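Local coordinates for probable ribosomal RNA small subunit methyltransferase (Thermus thermophilus, PDB 3DMH), which methylates 16S ribosomal RNA at the N2 atom of a guanosine, with S-adenosylmethionine as methyl donor, at residues V259-D264 with Q283-D288. Residues are numbered along the deposited sequence; the frame is centred on the assembly and turned at random.
Sequences VGVEDD and QALHSD. With SAM (S-adenosylmethionine), chain D.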
loop_
_atom_site.group_PDB
_atom_site.type_symbol
_atom_site.label_atom_id
_atom_site.label_comp_id
_atom_site.label_asym_id
_atom_site.label_seq_id
_atom_site.Cartn_x
_atom_site.Cartn_y
_atom_site.Cartn_z
ATOM N N VAL A 259 12.847 8.449 -9.876
ATOM C CA VAL A 259 11.389 8.368 -9.885
ATOM C C VAL A 259 11.020 7.210 -8.977
ATOM O O VAL A 259 11.488 6.095 -9.201
ATOM C CB VAL A 259 10.835 8.067 -11.277
ATOM C CG1 VAL A 259 9.300 7.917 -11.222
ATOM C CG2 VAL A 259 11.210 9.174 -12.252
ATOM N N GLY A 260 10.229 7.475 -7.936
ATOM C CA GLY A 260 9.724 6.414 -7.053
ATOM C C GLY A 260 8.280 6.183 -7.437
ATOM O O GLY A 260 7.534 7.141 -7.635
ATOM N N VAL A 261 7.905 4.908 -7.586
ATOM C CA VAL A 261 6.492 4.538 -7.770
ATOM C C VAL A 261 6.068 3.731 -6.566
ATOM O O VAL A 261 6.797 2.864 -6.086
ATOM C CB VAL A 261 6.198 3.777 -9.081
ATOM C CG1 VAL A 261 6.362 4.723 -10.284
ATOM C CG2 VAL A 261 7.056 2.514 -9.286
ATOM N N GLU A 262 4.880 4.056 -6.063
ATOM C CA GLU A 262 4.415 3.489 -4.792
ATOM C C GLU A 262 2.883 3.467 -4.806
ATOM O O GLU A 262 2.259 4.511 -5.103
ATOM C CB GLU A 262 4.955 4.347 -3.640
ATOM C CG GLU A 262 4.371 4.051 -2.272
ATOM C CD GLU A 262 4.540 2.597 -1.869
ATOM O OE1 GLU A 262 5.696 2.131 -1.793
ATOM O OE2 GLU A 262 3.508 1.948 -1.624
ATOM N N ASP A 263 2.275 2.311 -4.529
ATOM C CA ASP A 263 0.826 2.183 -4.646
ATOM C C ASP A 263 0.097 2.778 -3.443
ATOM O O ASP A 263 -1.096 3.061 -3.552
ATOM C CB ASP A 263 0.480 0.702 -4.762
ATOM C CG ASP A 263 -0.986 0.451 -5.044
ATOM O OD1 ASP A 263 -1.461 0.853 -6.128
ATOM O OD2 ASP A 263 -1.665 -0.206 -4.195
ATOM N N ASP A 264 0.784 2.874 -2.299
ATOM C CA ASP A 264 0.139 3.306 -1.068
ATOM C C ASP A 264 0.312 4.812 -0.821
ATOM O O ASP A 264 1.428 5.281 -0.698
ATOM C CB ASP A 264 0.711 2.524 0.135
ATOM C CG ASP A 264 0.314 3.135 1.452
ATOM O OD1 ASP A 264 -0.864 3.427 1.605
ATOM O OD2 ASP A 264 1.201 3.332 2.326
ATOM N N GLN A 283 10.905 12.407 -7.903
ATOM C CA GLN A 283 9.491 12.308 -8.205
ATOM C C GLN A 283 8.937 11.188 -7.371
ATOM O O GLN A 283 9.456 10.076 -7.407
ATOM C CB GLN A 283 9.262 12.014 -9.677
ATOM C CG GLN A 283 9.759 13.136 -10.583
ATOM C CD GLN A 283 9.434 12.878 -12.031
ATOM O OE1 GLN A 283 8.262 12.858 -12.425
ATOM N NE2 GLN A 283 10.459 12.662 -12.831
ATOM N N ALA A 284 7.925 11.512 -6.583
ATOM C CA ALA A 284 7.320 10.544 -5.680
ATOM C C ALA A 284 5.915 10.290 -6.188
ATOM O O ALA A 284 4.976 11.015 -5.839
ATOM C CB ALA A 284 7.285 11.098 -4.259
ATOM N N LEU A 285 5.767 9.242 -6.999
ATOM C CA LEU A 285 4.507 9.035 -7.705
ATOM C C LEU A 285 3.652 8.018 -7.012
ATOM O O LEU A 285 4.126 6.967 -6.596
ATOM C CB LEU A 285 4.754 8.584 -9.147
ATOM C CG LEU A 285 5.701 9.475 -9.949
ATOM C CD1 LEU A 285 5.789 8.920 -11.340
ATOM C CD2 LEU A 285 5.183 10.887 -9.967
ATOM N N HIS A 286 2.374 8.346 -6.931
ATOM C CA HIS A 286 1.368 7.422 -6.453
ATOM C C HIS A 286 0.917 6.629 -7.675
ATOM O O HIS A 286 0.254 7.154 -8.561
ATOM C CB HIS A 286 0.218 8.211 -5.809
ATOM C CG HIS A 286 -0.766 7.345 -5.082
ATOM N ND1 HIS A 286 -2.070 7.720 -4.832
ATOM C CD2 HIS A 286 -0.608 6.121 -4.523
ATOM C CE1 HIS A 286 -2.678 6.757 -4.160
ATOM N NE2 HIS A 286 -1.814 5.770 -3.974
ATOM N N SER A 287 1.281 5.351 -7.710
ATOM C CA SER A 287 1.212 4.575 -8.938
ATOM C C SER A 287 1.086 3.092 -8.615
ATOM O O SER A 287 1.743 2.598 -7.694
ATOM C CB SER A 287 2.528 4.757 -9.689
ATOM O OG SER A 287 2.495 4.157 -10.979
ATOM N N ASP A 288 0.260 2.399 -9.400
ATOM C CA ASP A 288 0.194 0.937 -9.343
ATOM C C ASP A 288 1.286 0.445 -10.297
ATOM O O ASP A 288 1.137 0.544 -11.513
ATOM C CB ASP A 288 -1.190 0.464 -9.812
ATOM C CG ASP A 288 -1.334 -1.054 -9.830
ATOM O OD1 ASP A 288 -0.469 -1.742 -9.246
ATOM O OD2 ASP A 288 -2.332 -1.539 -10.413
HETATM N N SAM D . 11.584 0.542 -1.125
HETATM C CA SAM D . 11.131 0.615 0.307
HETATM C C SAM D . 12.242 0.108 1.200
HETATM O O SAM D . 13.172 -0.482 0.632
HETATM O OXT SAM D . 12.165 0.265 2.430
HETATM C CB SAM D . 9.886 -0.244 0.543
HETATM C CG SAM D . 10.038 -1.735 0.235
HETATM S SD SAM D . 8.532 -2.662 0.672
HETATM C CE SAM D . 9.185 -4.346 0.867
HETATM C "C5'" SAM D . 7.605 -2.851 -0.878
HETATM C "C4'" SAM D . 6.860 -1.584 -1.265
HETATM O "O4'" SAM D . 6.112 -1.934 -2.427
HETATM C "C3'" SAM D . 5.878 -1.059 -0.209
HETATM O "O3'" SAM D . 6.131 0.303 0.114
HETATM C "C2'" SAM D . 4.511 -1.269 -0.867
HETATM O "O2'" SAM D . 3.504 -0.355 -0.479
HETATM C "C1'" SAM D . 4.923 -1.175 -2.334
HETATM N N9 SAM D . 3.906 -1.716 -3.214
HETATM C C8 SAM D . 3.009 -2.757 -2.983
HETATM N N7 SAM D . 2.256 -2.947 -4.094
HETATM C C5 SAM D . 2.657 -2.016 -5.029
HETATM C C6 SAM D . 2.226 -1.703 -6.324
HETATM N N6 SAM D . 1.205 -2.355 -6.896
HETATM N N1 SAM D . 2.873 -0.687 -6.988
HETATM C C2 SAM D . 3.904 0.019 -6.408
HETATM N N3 SAM D . 4.314 -0.232 -5.103
HETATM C C4 SAM D . 3.693 -1.246 -4.460
#
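The carboxylates of D263 and D288 run alongside each other, headed in one direction, where two parallel strands run out at S-adenosylmethionine. D263 OD1 comes 3.7 Å from D288 CB, and the two carboxylate planes are turned 57° apart. Two negative charges so close would probably repel, but D288 OD2 makes salt bridges to K24 and R80, and D263 is hydrogen-bonded to S75 and A77. D288 suits its place because its OD1 accepts the adenine N6 at 2.9 Å, while Y8 bonds the same oxygen; D263 packs its CB against the purine. E262 grips the ribose with both oxygens, OE1 taking O3' and OE2 taking O2' at 2.6 Å. Its CG is anti to the backbone N, and a bend at chi2 (56°) sets CD near the ribose, while G243 N holds OE1 and D264 N meets the anti lone pair of OE2. An alanine at E262 would probably leave both ribose hydroxyls without their acceptor and the sugar freer to shift. Such an acidic residue ending the second strand is characteristic of Rossmann-like methyltransferases; here helix 265-277 links strand 257-262 to the edge strand 283-286 in a beta-alpha-beta crossover. Behind the site backbone bonds lace the strands: G260 N to Q283 O, L285 N to G260 O at 2.8 Å, a weak one from E262 N to L285 O, and S287 N to E262 O. H286 adds a side-chain clasp, its NE2 reaching D263 O at 2.8 Å nearly in the ring plane, though from above the carbonyl plane; T74 O is a second partner. On the face carrying V259, V261 and L285, V259 CG1 meets L285 CD1 at 3.7 Å, branched apolar chains that both touch L293. S287, small enough to bring CB within 3.8 Å of V261 CB, turns its OG to V289 O and A292 N.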